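Local coordinates for microtubule-associated protein 1 light chain 3 (Plasmodium falciparum, PDB 4EOY) that probably acts in autophagy-related conjugation as an Atg8-family ubiquitin-like protein, and binds a peptide of the conjugating enzyme Atg3, at residues V18-K23 against D114-M119; V34-A39 against K50-P55; S42-I47 against M119-E124. The protein carries 3 engineered substitutions. One frame throughout, in Å; residues are numbered along the deposited sequence.

Interaction 1. Residues V18-K23 against D114-M119; sequences VAETHK and DGYLYM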
ATOM      1  N   VAL A  18      -7.996  11.093  -9.450  1.00 30.06           N
ATOM      2  CA  VAL A  18      -7.157  11.458 -10.592  1.00 32.62           C
ATOM      3  C   VAL A  18      -6.414  12.770 -10.324  1.00 35.15           C
ATOM      4  O   VAL A  18      -5.221  12.887 -10.603  1.00 33.73           O
ATOM      5  CB  VAL A  18      -7.991  11.573 -11.890  1.00 36.08           C
ATOM      6  CG1 VAL A  18      -7.137  12.087 -13.034  1.00 31.33           C
ATOM      7  CG2 VAL A  18      -8.591  10.226 -12.257  1.00 34.09           C
ATOM      8  N   ALA A  19      -7.123  13.740  -9.757  1.00 44.50           N
ATOM      9  CA  ALA A  19      -6.531  15.022  -9.389  1.00 37.87           C
ATOM     10  C   ALA A  19      -5.474  14.854  -8.293  1.00 47.40           C
ATOM     11  O   ALA A  19      -4.413  15.458  -8.366  1.00 47.83           O
ATOM     12  CB  ALA A  19      -7.618  15.990  -8.937  1.00 52.44           C
ATOM     13  N   GLU A  20      -5.767  14.052  -7.270  1.00 51.94           N
ATOM     14  CA  GLU A  20      -4.811  13.811  -6.177  1.00 49.74           C
ATOM     15  C   GLU A  20      -3.504  13.295  -6.726  1.00 42.95           C
ATOM     16  O   GLU A  20      -2.451  13.832  -6.426  1.00 52.72           O
ATOM     17  CB  GLU A  20      -5.310  12.743  -5.189  1.00 70.05           C
ATOM     18  CG  GLU A  20      -6.586  13.036  -4.419  1.00 81.99           C
ATOM     19  CD  GLU A  20      -6.861  11.970  -3.373  1.00100.24           C
ATOM     20  OE1 GLU A  20      -7.776  11.140  -3.579  1.00100.08           O
ATOM     21  OE2 GLU A  20      -6.138  11.951  -2.354  1.00125.32           O
ATOM     22  N   THR A  21      -3.580  12.212  -7.497  1.00 39.15           N
ATOM     23  CA  THR A  21      -2.385  11.498  -7.949  1.00 36.60           C
ATOM     24  C   THR A  21      -1.615  12.304  -8.999  1.00 40.55           C
ATOM     25  O   THR A  21      -0.380  12.259  -9.048  1.00 36.00           O
ATOM     26  CB  THR A  21      -2.702  10.084  -8.506  1.00 29.97           C
ATOM     27  OG1 THR A  21      -3.608  10.164  -9.621  1.00 24.82           O
ATOM     28  CG2 THR A  21      -3.311   9.206  -7.429  1.00 33.82           C
ATOM     29  N   HIS A  22      -2.338  13.050  -9.827  1.00 46.29           N
ATOM     30  CA  HIS A  22      -1.691  13.880 -10.833  1.00 43.51           C
ATOM     31  C   HIS A  22      -0.804  14.914 -10.201  1.00 41.19           C
ATOM     32  O   HIS A  22       0.339  15.070 -10.608  1.00 41.11           O
ATOM     33  CB  HIS A  22      -2.709  14.562 -11.727  1.00 46.52           C
ATOM     34  CG  HIS A  22      -2.084  15.429 -12.790  1.00 45.99           C
ATOM     35  ND1 HIS A  22      -1.999  16.766 -12.675  1.00 45.36           N
ATOM     36  CD2 HIS A  22      -1.478  15.098 -14.004  1.00 56.54           C
ATOM     37  CE1 HIS A  22      -1.383  17.273 -13.764  1.00 53.70           C
ATOM     38  NE2 HIS A  22      -1.064  16.250 -14.579  1.00 44.34           N
ATOM     39  N   LYS A  23      -1.318  15.631  -9.207  1.00 45.36           N
ATOM     40  CA  LYS A  23      -0.540  16.695  -8.586  1.00 53.56           C
ATOM     41  C   LYS A  23       0.539  16.173  -7.643  1.00 51.48           C
ATOM     42  O   LYS A  23       1.585  16.799  -7.495  1.00 51.52           O
ATOM     43  CB  LYS A  23      -1.429  17.754  -7.913  1.00 75.68           C
ATOM     44  CG  LYS A  23      -2.262  17.316  -6.718  1.00 99.31           C
ATOM     45  CD  LYS A  23      -3.160  18.469  -6.275  1.00121.74           C
ATOM     46  CE  LYS A  23      -4.111  18.095  -5.145  1.00128.14           C
ATOM     47  NZ  LYS A  23      -5.269  17.273  -5.602  1.00115.81           N
ATOM     48  N   ASP A 114      -6.898   5.596 -12.174  1.00 27.16           N
ATOM     49  CA  ASP A 114      -6.963   6.787 -11.325  1.00 33.33           C
ATOM     50  C   ASP A 114      -5.579   7.299 -10.850  1.00 33.07           C
ATOM     51  O   ASP A 114      -5.500   8.330 -10.172  1.00 36.39           O
ATOM     52  CB  ASP A 114      -7.926   6.581 -10.131  1.00 33.26           C
ATOM     53  CG  ASP A 114      -7.443   5.544  -9.128  1.00 27.63           C
ATOM     54  OD1 ASP A 114      -6.298   5.064  -9.208  1.00 28.67           O
ATOM     55  OD2 ASP A 114      -8.239   5.221  -8.235  1.00 34.25           O
ATOM     56  N   GLY A 115      -4.509   6.590 -11.213  1.00 27.15           N
ATOM     57  CA  GLY A 115      -3.140   7.004 -10.870  1.00 25.85           C
ATOM     58  C   GLY A 115      -2.512   6.257  -9.694  1.00 28.23           C
ATOM     59  O   GLY A 115      -1.308   6.358  -9.467  1.00 21.63           O
ATOM     60  N   TYR A 116      -3.328   5.508  -8.946  1.00 28.88           N
ATOM     61  CA  TYR A 116      -2.864   4.799  -7.753  1.00 20.60           C
ATOM     62  C   TYR A 116      -2.375   3.391  -8.073  1.00 19.03           C
ATOM     63  O   TYR A 116      -2.890   2.728  -8.978  1.00 18.19           O
ATOM     64  CB  TYR A 116      -3.986   4.694  -6.702  1.00 21.16           C
ATOM     65  CG  TYR A 116      -4.192   5.931  -5.857  1.00 19.63           C
ATOM     66  CD1 TYR A 116      -3.242   6.306  -4.899  1.00 19.44           C
ATOM     67  CD2 TYR A 116      -5.320   6.733  -6.018  1.00 18.15           C
ATOM     68  CE1 TYR A 116      -3.400   7.451  -4.130  1.00 18.24           C
ATOM     69  CE2 TYR A 116      -5.486   7.884  -5.258  1.00 20.61           C
ATOM     70  CZ  TYR A 116      -4.516   8.235  -4.311  1.00 21.07           C
ATOM     71  OH  TYR A 116      -4.665   9.370  -3.535  1.00 27.63           O
ATOM     72  N   LEU A 117      -1.376   2.934  -7.315  1.00 16.64           N
ATOM     73  CA  LEU A 117      -1.051   1.530  -7.271  1.00 16.09           C
ATOM     74  C   LEU A 117      -1.800   0.900  -6.097  1.00 19.90           C
ATOM     75  O   LEU A 117      -1.516   1.192  -4.921  1.00 18.78           O
ATOM     76  CB  LEU A 117       0.441   1.306  -7.125  1.00 16.10           C
ATOM     77  CG  LEU A 117       0.881  -0.165  -7.189  1.00 15.43           C
ATOM     78  CD1 LEU A 117       0.577  -0.702  -8.571  1.00 16.83           C
ATOM     79  CD2 LEU A 117       2.354  -0.305  -6.818  1.00 15.83           C
ATOM     80  N   TYR A 118      -2.755   0.031  -6.414  1.00 21.55           N
ATOM     81  CA  TYR A 118      -3.555  -0.630  -5.387  1.00 21.40           C
ATOM     82  C   TYR A 118      -2.935  -1.955  -5.039  1.00 20.42           C
ATOM     83  O   TYR A 118      -2.606  -2.766  -5.927  1.00 30.77           O
ATOM     84  CB  TYR A 118      -4.981  -0.845  -5.874  1.00 25.50           C
ATOM     85  CG  TYR A 118      -5.826   0.413  -5.878  1.00 22.51           C
ATOM     86  CD1 TYR A 118      -5.849   1.249  -6.977  1.00 24.57           C
ATOM     87  CD2 TYR A 118      -6.602   0.753  -4.780  1.00 25.98           C
ATOM     88  CE1 TYR A 118      -6.611   2.397  -6.982  1.00 24.86           C
ATOM     89  CE2 TYR A 118      -7.378   1.896  -4.784  1.00 26.98           C
ATOM     90  CZ  TYR A 118      -7.368   2.719  -5.888  1.00 26.16           C
ATOM     91  OH  TYR A 118      -8.140   3.869  -5.867  1.00 28.44           O
ATOM     92  N   MET A 119      -2.705  -2.153  -3.755  1.00 17.35           N
ATOM     93  CA  MET A 119      -2.140  -3.401  -3.251  1.00 21.25           C
ATOM     94  C   MET A 119      -3.001  -3.932  -2.112  1.00 21.93           C
ATOM     95  O   MET A 119      -3.620  -3.160  -1.364  1.00 22.08           O
ATOM     96  CB  MET A 119      -0.706  -3.176  -2.779  1.00 26.93           C
ATOM     97  CG  MET A 119       0.249  -2.848  -3.922  1.00 23.90           C
ATOM     98  SD  MET A 119       1.929  -2.806  -3.307  1.00 36.23           S
ATOM     99  CE  MET A 119       2.261  -4.545  -2.990  1.00 33.38           C
TER
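T21 holds OG1 between its own backbone N and carbonyl carbon (chi1 59°), which turns the hydroxyl to the carbonyl O of D114 and leaves the methyl CG2 facing the ring of Y116. The contact joins helix 14-27, one of the N-terminal helices that Atg8 proteins add to the ubiquitin fold, to the turn leading into strand 117-122. T21 OG1 donates to D114 O at 2.7 Å, with the hydroxyl 15° off the carbonyl plane; R17 O, one turn back in the helix, is a second acceptor that would share the same proton. CG2 stands 3.3 Å from the centroid of the Y116 ring, almost on the ring normal, in a CH-pi contact. Threonine suits the place because its two branches serve a carbonyl and an aromatic face at once. G115 lies close by, its CA 3.4 Å from T21 OG1; glycine, with no CB, leaves room for the hydroxyl and readily adopts the positive phi of 102°. The turn is shaped by D114, whose OD1 accepts from Y116 N in an Asx turn. Its OD2 accepts from Y118 OH on the syn lone pair, and R17 forms a salt bridge with the same oxygen. At the rim of the ring, E20 brings its carboxylate near Y116 OH, though its main partner is K51. V18, one turn before T21, brings CG2 to 3.9 Å from D114 CA.

Interaction 2. Residues V34-A39 against K50-P55; sequences VVIERA and KKFLVP. Engineered in segment 34-39: I36 (natural residue Cys).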
ATOM      1  N   VAL A  34       0.771   4.779  -3.483  1.00 26.14           N
ATOM      2  CA  VAL A  34       0.295   3.434  -3.239  1.00 25.10           C
ATOM      3  C   VAL A  34      -0.782   3.468  -2.168  1.00 33.45           C
ATOM      4  O   VAL A  34      -0.623   4.162  -1.166  1.00 38.87           O
ATOM      5  CB  VAL A  34       1.437   2.522  -2.767  1.00 18.69           C
ATOM      6  CG1 VAL A  34       0.908   1.146  -2.426  1.00 19.52           C
ATOM      7  CG2 VAL A  34       2.506   2.433  -3.834  1.00 21.14           C
ATOM      8  N   VAL A  35      -1.869   2.721  -2.388  1.00 28.48           N
ATOM      9  CA  VAL A  35      -2.931   2.549  -1.408  1.00 24.44           C
ATOM     10  C   VAL A  35      -3.007   1.073  -1.036  1.00 27.19           C
ATOM     11  O   VAL A  35      -3.052   0.215  -1.914  1.00 26.19           O
ATOM     12  CB  VAL A  35      -4.299   3.005  -1.949  1.00 29.23           C
ATOM     13  CG1 VAL A  35      -5.346   3.009  -0.829  1.00 27.23           C
ATOM     14  CG2 VAL A  35      -4.184   4.392  -2.549  1.00 33.49           C
ATOM     15  N   ILE A  36      -3.026   0.779   0.261  1.00 27.05           N
ATOM     16  CA  ILE A  36      -3.106  -0.610   0.736  1.00 31.49           C
ATOM     17  C   ILE A  36      -4.523  -0.972   1.188  1.00 31.15           C
ATOM     18  O   ILE A  36      -5.171  -0.212   1.922  1.00 39.74           O
ATOM     19  CB  ILE A  36      -2.154  -0.876   1.909  1.00 31.01           C
ATOM     20  CG1 ILE A  36      -2.343  -2.301   2.436  1.00 30.23           C
ATOM     21  CG2 ILE A  36      -2.447   0.065   3.045  1.00 36.46           C
ATOM     22  CD1 ILE A  36      -1.176  -2.791   3.245  1.00 30.80           C
ATOM     23  N   GLU A  37      -4.996  -2.139   0.780  1.00 21.89           N
ATOM     24  CA  GLU A  37      -6.368  -2.550   1.089  1.00 20.88           C
ATOM     25  C   GLU A  37      -6.435  -3.971   1.624  1.00 19.35           C
ATOM     26  O   GLU A  37      -5.714  -4.860   1.167  1.00 15.06           O
ATOM     27  CB  GLU A  37      -7.220  -2.434  -0.167  1.00 27.12           C
ATOM     28  CG  GLU A  37      -8.534  -1.705   0.052  1.00 34.88           C
ATOM     29  CD  GLU A  37      -8.386  -0.194   0.057  1.00 39.27           C
ATOM     30  OE1 GLU A  37      -7.887   0.368  -0.949  1.00 36.43           O
ATOM     31  OE2 GLU A  37      -8.789   0.429   1.064  1.00 35.89           O
ATOM     32  N   ARG A  38      -7.297  -4.167   2.612  1.00 20.65           N
ATOM     33  CA  ARG A  38      -7.540  -5.460   3.225  1.00 21.32           C
ATOM     34  C   ARG A  38      -8.459  -6.273   2.336  1.00 26.74           C
ATOM     35  O   ARG A  38      -9.528  -5.790   1.954  1.00 26.25           O
ATOM     36  CB  ARG A  38      -8.228  -5.246   4.574  1.00 25.37           C
ATOM     37  CG  ARG A  38      -8.351  -6.485   5.440  1.00 22.13           C
ATOM     38  CD  ARG A  38      -8.776  -6.062   6.835  1.00 23.17           C
ATOM     39  NE  ARG A  38      -9.030  -7.183   7.740  1.00 22.89           N
ATOM     40  CZ  ARG A  38     -10.226  -7.679   8.034  1.00 25.19           C
ATOM     41  NH1 ARG A  38     -11.343  -7.188   7.494  1.00 31.65           N
ATOM     42  NH2 ARG A  38     -10.310  -8.672   8.898  1.00 37.25           N
ATOM     43  N   ALA A  39      -8.061  -7.512   2.041  1.00 23.89           N
ATOM     44  CA  ALA A  39      -8.684  -8.284   0.964  1.00 26.16           C
ATOM     45  C   ALA A  39      -9.500  -9.486   1.432  1.00 32.48           C
ATOM     46  O   ALA A  39     -10.183 -10.123   0.621  1.00 30.20           O
ATOM     47  CB  ALA A  39      -7.623  -8.748  -0.010  1.00 24.15           C
ATOM     48  N   LYS A  50      -3.229   4.094   5.241  1.00 27.34           N
ATOM     49  CA  LYS A  50      -3.105   3.158   4.121  1.00 29.07           C
ATOM     50  C   LYS A  50      -2.549   3.752   2.831  1.00 28.82           C
ATOM     51  O   LYS A  50      -2.418   3.040   1.826  1.00 28.51           O
ATOM     52  CB  LYS A  50      -4.463   2.511   3.837  1.00 33.85           C
ATOM     53  CG  LYS A  50      -5.563   3.488   3.468  1.00 38.59           C
ATOM     54  CD  LYS A  50      -6.864   2.749   3.258  1.00 41.50           C
ATOM     55  CE  LYS A  50      -7.911   3.615   2.582  1.00 47.47           C
ATOM     56  NZ  LYS A  50      -9.116   2.795   2.237  1.00 49.10           N
ATOM     57  N   LYS A  51      -2.170   5.025   2.864  1.00 25.89           N
ATOM     58  CA  LYS A  51      -1.622   5.698   1.690  1.00 26.76           C
ATOM     59  C   LYS A  51      -0.117   5.860   1.860  1.00 28.40           C
ATOM     60  O   LYS A  51       0.341   6.379   2.872  1.00 26.19           O
ATOM     61  CB  LYS A  51      -2.281   7.069   1.507  1.00 28.31           C
ATOM     62  CG  LYS A  51      -3.793   7.012   1.407  1.00 29.44           C
ATOM     63  CD  LYS A  51      -4.367   7.926   0.332  1.00 30.76           C
ATOM     64  CE  LYS A  51      -4.180   9.393   0.674  1.00 39.18           C
ATOM     65  NZ  LYS A  51      -4.773  10.307  -0.342  1.00 42.11           N
ATOM     66  N   PHE A  52       0.633   5.412   0.861  1.00 25.77           N
ATOM     67  CA  PHE A  52       2.079   5.442   0.878  1.00 25.34           C
ATOM     68  C   PHE A  52       2.621   6.184  -0.326  1.00 23.97           C
ATOM     69  O   PHE A  52       2.066   6.088  -1.427  1.00 26.55           O
ATOM     70  CB  PHE A  52       2.621   4.014   0.841  1.00 27.64           C
ATOM     71  CG  PHE A  52       2.435   3.281   2.116  1.00 28.02           C
ATOM     72  CD1 PHE A  52       1.197   2.779   2.455  1.00 25.84           C
ATOM     73  CD2 PHE A  52       3.501   3.120   2.999  1.00 34.59           C
ATOM     74  CE1 PHE A  52       1.017   2.105   3.642  1.00 29.94           C
ATOM     75  CE2 PHE A  52       3.329   2.443   4.196  1.00 34.81           C
ATOM     76  CZ  PHE A  52       2.081   1.934   4.514  1.00 34.45           C
ATOM     77  N   LEU A  53       3.708   6.907  -0.112  1.00 20.55           N
ATOM     78  CA  LEU A  53       4.424   7.569  -1.185  1.00 21.32           C
ATOM     79  C   LEU A  53       5.789   6.909  -1.229  1.00 22.92           C
ATOM     80  O   LEU A  53       6.683   7.264  -0.458  1.00 25.69           O
ATOM     81  CB  LEU A  53       4.504   9.065  -0.892  1.00 23.48           C
ATOM     82  CG  LEU A  53       4.633  10.021  -2.066  1.00 27.70           C
ATOM     83  CD1 LEU A  53       3.592   9.707  -3.140  1.00 32.39           C
ATOM     84  CD2 LEU A  53       4.479  11.450  -1.569  1.00 26.18           C
ATOM     85  N   VAL A  54       5.938   5.910  -2.100  1.00 24.60           N
ATOM     86  CA  VAL A  54       7.081   4.990  -2.050  1.00 23.56           C
ATOM     87  C   VAL A  54       8.178   5.379  -3.047  1.00 25.55           C
ATOM     88  O   VAL A  54       7.893   5.629  -4.216  1.00 28.14           O
ATOM     89  CB  VAL A  54       6.620   3.570  -2.376  1.00 27.74           C
ATOM     90  CG1 VAL A  54       7.774   2.582  -2.278  1.00 33.06           C
ATOM     91  CG2 VAL A  54       5.490   3.170  -1.440  1.00 29.99           C
ATOM     92  N   PRO A  55       9.440   5.419  -2.599  1.00 24.59           N
ATOM     93  CA  PRO A  55      10.517   5.761  -3.523  1.00 28.13           C
ATOM     94  C   PRO A  55      10.534   4.826  -4.725  1.00 31.14           C
ATOM     95  O   PRO A  55      10.375   3.612  -4.560  1.00 34.84           O
ATOM     96  CB  PRO A  55      11.785   5.570  -2.686  1.00 26.30           C
ATOM     97  CG  PRO A  55      11.336   5.670  -1.284  1.00 24.43           C
ATOM     98  CD  PRO A  55       9.953   5.109  -1.258  1.00 27.52           C
TER
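V34 and F52 lie side by side on neighbouring strands, CB to CB 4.1 Å, and V34 CG2 meets V54 CG2 at 3.9 Å. Beside them I36, an engineered residue, places CG2 near the edge of the F52 ring, 4.1 Å from CE1; the same methyl presses on K50 CB at 3.3 Å, tighter than usual for two carbons. The branched V34 and V54 and the aromatic F52 suit this buried face. L67 of helix 60-72 touches both I36 and F52. The backbones form the antiparallel pairing of strands 31-38 and 51-55, the first hairpin of the ubiquitin-like beta-grasp fold. V34 and F52 are a hydrogen-bonded pair: F52 N reaches V34 O at 2.7 Å, nearly straight at 171°, and V34 N returns a bond to F52 O. V35 and K51 follow as a non-hydrogen-bonded pair, and I36 N then bonds to K50 O. The outer edge of strand 51-55 binds the peptide, with backbone hydrogen bonds from K51 and L53. On the face of V35, K51 carries its amine away to E20. K50 starts with CG between its backbone N and carbonyl carbon (chi1 60°); from there the extended lysine chain is long enough to carry NZ past I36 O to E37. Its NZ makes a salt bridge to E37 OE2 at 2.7 Å, on the syn lone pair of a carboxylate that lies close to a bound calcium ion.

Interaction 3. Residues S42-I47 against M119-E124; sequences SNLPII and MEYSSE. Engineered in segment 119-124: S123 (natural residue Cys).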
ATOM      1  N   SER A  42     -10.430 -11.728   8.414  1.00 33.48           N
ATOM      2  CA  SER A  42      -9.658 -12.566   9.323  1.00 31.14           C
ATOM      3  C   SER A  42      -9.175 -11.747  10.533  1.00 28.27           C
ATOM      4  O   SER A  42      -9.699 -10.679  10.812  1.00 32.74           O
ATOM      5  CB  SER A  42      -8.489 -13.234   8.563  1.00 27.43           C
ATOM      6  OG  SER A  42      -7.507 -12.314   8.130  1.00 27.05           O
ATOM      7  N   ASN A  43      -8.182 -12.259  11.248  1.00 29.53           N
ATOM      8  CA  ASN A  43      -7.635 -11.584  12.433  1.00 34.38           C
ATOM      9  C   ASN A  43      -6.647 -10.468  12.111  1.00 32.66           C
ATOM     10  O   ASN A  43      -6.127  -9.805  13.022  1.00 28.46           O
ATOM     11  CB  ASN A  43      -6.928 -12.605  13.320  1.00 43.03           C
ATOM     12  CG  ASN A  43      -5.737 -13.252  12.628  1.00 37.58           C
ATOM     13  OD1 ASN A  43      -5.743 -13.439  11.411  1.00 42.14           O
ATOM     14  ND2 ASN A  43      -4.710 -13.593  13.404  1.00 46.63           N
ATOM     15  N   LEU A  44      -6.360 -10.274  10.823  1.00 30.62           N
ATOM     16  CA  LEU A  44      -5.549  -9.142  10.392  1.00 29.57           C
ATOM     17  C   LEU A  44      -6.333  -7.834  10.560  1.00 28.14           C
ATOM     18  O   LEU A  44      -7.502  -7.730  10.127  1.00 26.69           O
ATOM     19  CB  LEU A  44      -5.095  -9.285   8.941  1.00 28.12           C
ATOM     20  CG  LEU A  44      -4.135 -10.424   8.603  1.00 28.93           C
ATOM     21  CD1 LEU A  44      -3.708 -10.306   7.144  1.00 26.54           C
ATOM     22  CD2 LEU A  44      -2.906 -10.397   9.504  1.00 27.26           C
ATOM     23  N   PRO A  45      -5.699  -6.840  11.199  1.00 25.27           N
ATOM     24  CA  PRO A  45      -6.382  -5.588  11.508  1.00 27.17           C
ATOM     25  C   PRO A  45      -6.531  -4.661  10.303  1.00 30.15           C
ATOM     26  O   PRO A  45      -5.732  -4.709   9.371  1.00 27.83           O
ATOM     27  CB  PRO A  45      -5.455  -4.952  12.557  1.00 23.29           C
ATOM     28  CG  PRO A  45      -4.098  -5.435  12.177  1.00 21.07           C
ATOM     29  CD  PRO A  45      -4.294  -6.830  11.665  1.00 23.17           C
ATOM     30  N   ILE A  46      -7.546  -3.810  10.343  1.00 33.35           N
ATOM     31  CA  ILE A  46      -7.707  -2.779   9.335  1.00 35.14           C
ATOM     32  C   ILE A  46      -6.811  -1.609   9.720  1.00 33.78           C
ATOM     33  O   ILE A  46      -7.005  -1.003  10.770  1.00 32.25           O
ATOM     34  CB  ILE A  46      -9.164  -2.319   9.241  1.00 33.58           C
ATOM     35  CG1 ILE A  46     -10.040  -3.472   8.756  1.00 36.18           C
ATOM     36  CG2 ILE A  46      -9.281  -1.156   8.272  1.00 31.64           C
ATOM     37  CD1 ILE A  46     -11.523  -3.217   8.888  1.00 36.31           C
ATOM     38  N   ILE A  47      -5.817  -1.324   8.885  1.00 32.88           N
ATOM     39  CA  ILE A  47      -4.889  -0.213   9.123  1.00 34.54           C
ATOM     40  C   ILE A  47      -5.601   1.113   8.857  1.00 37.48           C
ATOM     41  O   ILE A  47      -6.339   1.246   7.873  1.00 42.20           O
ATOM     42  CB  ILE A  47      -3.581  -0.342   8.296  1.00 28.95           C
ATOM     43  CG1 ILE A  47      -3.843  -0.325   6.782  1.00 28.10           C
ATOM     44  CG2 ILE A  47      -2.855  -1.612   8.682  1.00 29.11           C
ATOM     45  CD1 ILE A  47      -2.606  -0.594   5.938  1.00 21.54           C
ATOM     46  N   MET A 119      -2.705  -2.153  -3.755  1.00 17.35           N
ATOM     47  CA  MET A 119      -2.140  -3.401  -3.251  1.00 21.25           C
ATOM     48  C   MET A 119      -3.001  -3.932  -2.112  1.00 21.93           C
ATOM     49  O   MET A 119      -3.620  -3.160  -1.364  1.00 22.08           O
ATOM     50  CB  MET A 119      -0.706  -3.176  -2.779  1.00 26.93           C
ATOM     51  CG  MET A 119       0.249  -2.848  -3.922  1.00 23.90           C
ATOM     52  SD  MET A 119       1.929  -2.806  -3.307  1.00 36.23           S
ATOM     53  CE  MET A 119       2.261  -4.545  -2.990  1.00 33.38           C
ATOM     54  N   GLU A 120      -3.075  -5.246  -1.985  1.00 21.53           N
ATOM     55  CA  GLU A 120      -4.007  -5.836  -1.026  1.00 20.11           C
ATOM     56  C   GLU A 120      -3.333  -6.845  -0.155  1.00 17.67           C
ATOM     57  O   GLU A 120      -2.386  -7.487  -0.579  1.00 18.17           O
ATOM     58  CB  GLU A 120      -5.169  -6.504  -1.769  1.00 26.68           C
ATOM     59  CG  GLU A 120      -6.034  -5.528  -2.555  1.00 27.39           C
ATOM     60  CD  GLU A 120      -7.167  -6.205  -3.279  1.00 37.00           C
ATOM     61  OE1 GLU A 120      -6.895  -7.214  -3.960  1.00 53.21           O
ATOM     62  OE2 GLU A 120      -8.324  -5.725  -3.179  1.00 40.51           O
ATOM     63  N   TYR A 121      -3.807  -6.977   1.078  1.00 17.44           N
ATOM     64  CA  TYR A 121      -3.276  -7.984   1.971  1.00 19.03           C
ATOM     65  C   TYR A 121      -4.382  -8.930   2.385  1.00 19.87           C
ATOM     66  O   TYR A 121      -5.555  -8.545   2.503  1.00 17.47           O
ATOM     67  CB  TYR A 121      -2.568  -7.388   3.194  1.00 20.73           C
ATOM     68  CG  TYR A 121      -3.386  -6.488   4.116  1.00 23.11           C
ATOM     69  CD1 TYR A 121      -4.083  -7.001   5.196  1.00 23.46           C
ATOM     70  CD2 TYR A 121      -3.381  -5.116   3.954  1.00 31.62           C
ATOM     71  CE1 TYR A 121      -4.783  -6.182   6.057  1.00 21.61           C
ATOM     72  CE2 TYR A 121      -4.091  -4.285   4.806  1.00 30.38           C
ATOM     73  CZ  TYR A 121      -4.801  -4.827   5.850  1.00 26.71           C
ATOM     74  OH  TYR A 121      -5.491  -3.977   6.689  1.00 21.60           O
ATOM     75  N   SER A 122      -3.973 -10.182   2.561  1.00 21.02           N
ATOM     76  CA  SER A 122      -4.836 -11.246   2.954  1.00 22.24           C
ATOM     77  C   SER A 122      -4.122 -12.150   3.947  1.00 19.79           C
ATOM     78  O   SER A 122      -2.900 -12.203   3.968  1.00 20.18           O
ATOM     79  CB  SER A 122      -5.235 -12.057   1.738  1.00 21.54           C
ATOM     80  OG  SER A 122      -6.159 -13.054   2.124  1.00 22.10           O
ATOM     81  N   SER A 123      -4.896 -12.850   4.764  1.00 19.80           N
ATOM     82  CA  SER A 123      -4.343 -13.904   5.636  1.00 25.35           C
ATOM     83  C   SER A 123      -4.124 -15.223   4.871  1.00 27.00           C
ATOM     84  O   SER A 123      -3.441 -16.119   5.369  1.00 33.99           O
ATOM     85  CB  SER A 123      -5.269 -14.153   6.823  1.00 27.32           C
ATOM     86  OG  SER A 123      -6.564 -14.552   6.388  1.00 27.96           O
ATOM     87  N   GLU A 124      -4.697 -15.327   3.669  1.00 30.81           N
ATOM     88  CA  GLU A 124      -4.578 -16.527   2.828  1.00 30.23           C
ATOM     89  C   GLU A 124      -3.813 -16.211   1.552  1.00 30.84           C
ATOM     90  O   GLU A 124      -3.826 -15.077   1.052  1.00 31.09           O
ATOM     91  CB  GLU A 124      -5.967 -17.066   2.460  1.00 33.30           C
ATOM     92  CG  GLU A 124      -6.831 -17.467   3.655  1.00 32.45           C
ATOM     93  CD  GLU A 124      -8.190 -18.044   3.262  1.00 49.63           C
ATOM     94  OE1 GLU A 124      -8.424 -18.273   2.053  1.00 68.64           O
ATOM     95  OE2 GLU A 124      -9.040 -18.275   4.159  1.00 51.80           O
TER
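The loop between the first two strands of the ubiquitin-like sheet folds back over the end of strand 117-122, and Y121 carries much of the contact. Its chi1 of 59° puts CG between the backbone N and the carbonyl carbon, and the ring lies toward the loop. At the far end of the ring, Y121 OH donates to P45 O at 2.8 Å, in the carbonyl plane and on a lone pair of that oxygen. Tyrosine suits the position: the ring can be buried among apolar neighbours while the hydroxyl finds a backbone acceptor in a loop without regular secondary structure. L44 CD1 lies at the ring edge, 3.9 Å from Y121 CD1, and also touches S123 N at 3.7 Å. I47 runs past the tyrosine in the opposite direction and brings CD1 to 4.1 Å from Y121 CE2. Leucine and isoleucine supply slender methyl ends that fit against the ring without polar demands. I36 of strand 31-38 and I71 of helix 60-72 also touch Y121, which places its ring between sheet and helix. At the outer end two serines approach, S42 OG lying 3.0 Å from S123 OG; S123 is engineered, and its hydroxyl is hydrogen-bonded to N40. The strand ends at S122, whose OG accepts from E124 N at 3.1 Å with an angle of 165°. R38 ties the loop down from the neighbouring strand by bonding to L44 O. A hairpin of the first two strands, with the last strand paired to the first, is characteristic of the beta-grasp fold of the ubiquitin superfamily, while the bond from E124 N to S122 OG defines an ST turn.

All three contacts reach the mixed sheet or the turn leading into it; in that sheet strand 31-38 lies between 51-55 and 117-122. Interaction 2 sits near the centre of the chain; interaction 1 is centred about 11 Å from it and interaction 3 about 13 Å, while the centres of 1 and 3 are about 22 Å apart, toward the two ends of strand 117-122. Along the chain come helix 14-27, strand 31-38, loop 42-47 and strand 51-55, and the final strand ties the helix at one end and the loop at the other. The salt bridge of E20 with K51 joins interactions 1 and 2 beside the bound Atg3 peptide, whereas I36 packs against I47 and Y121 to join 2 and 3.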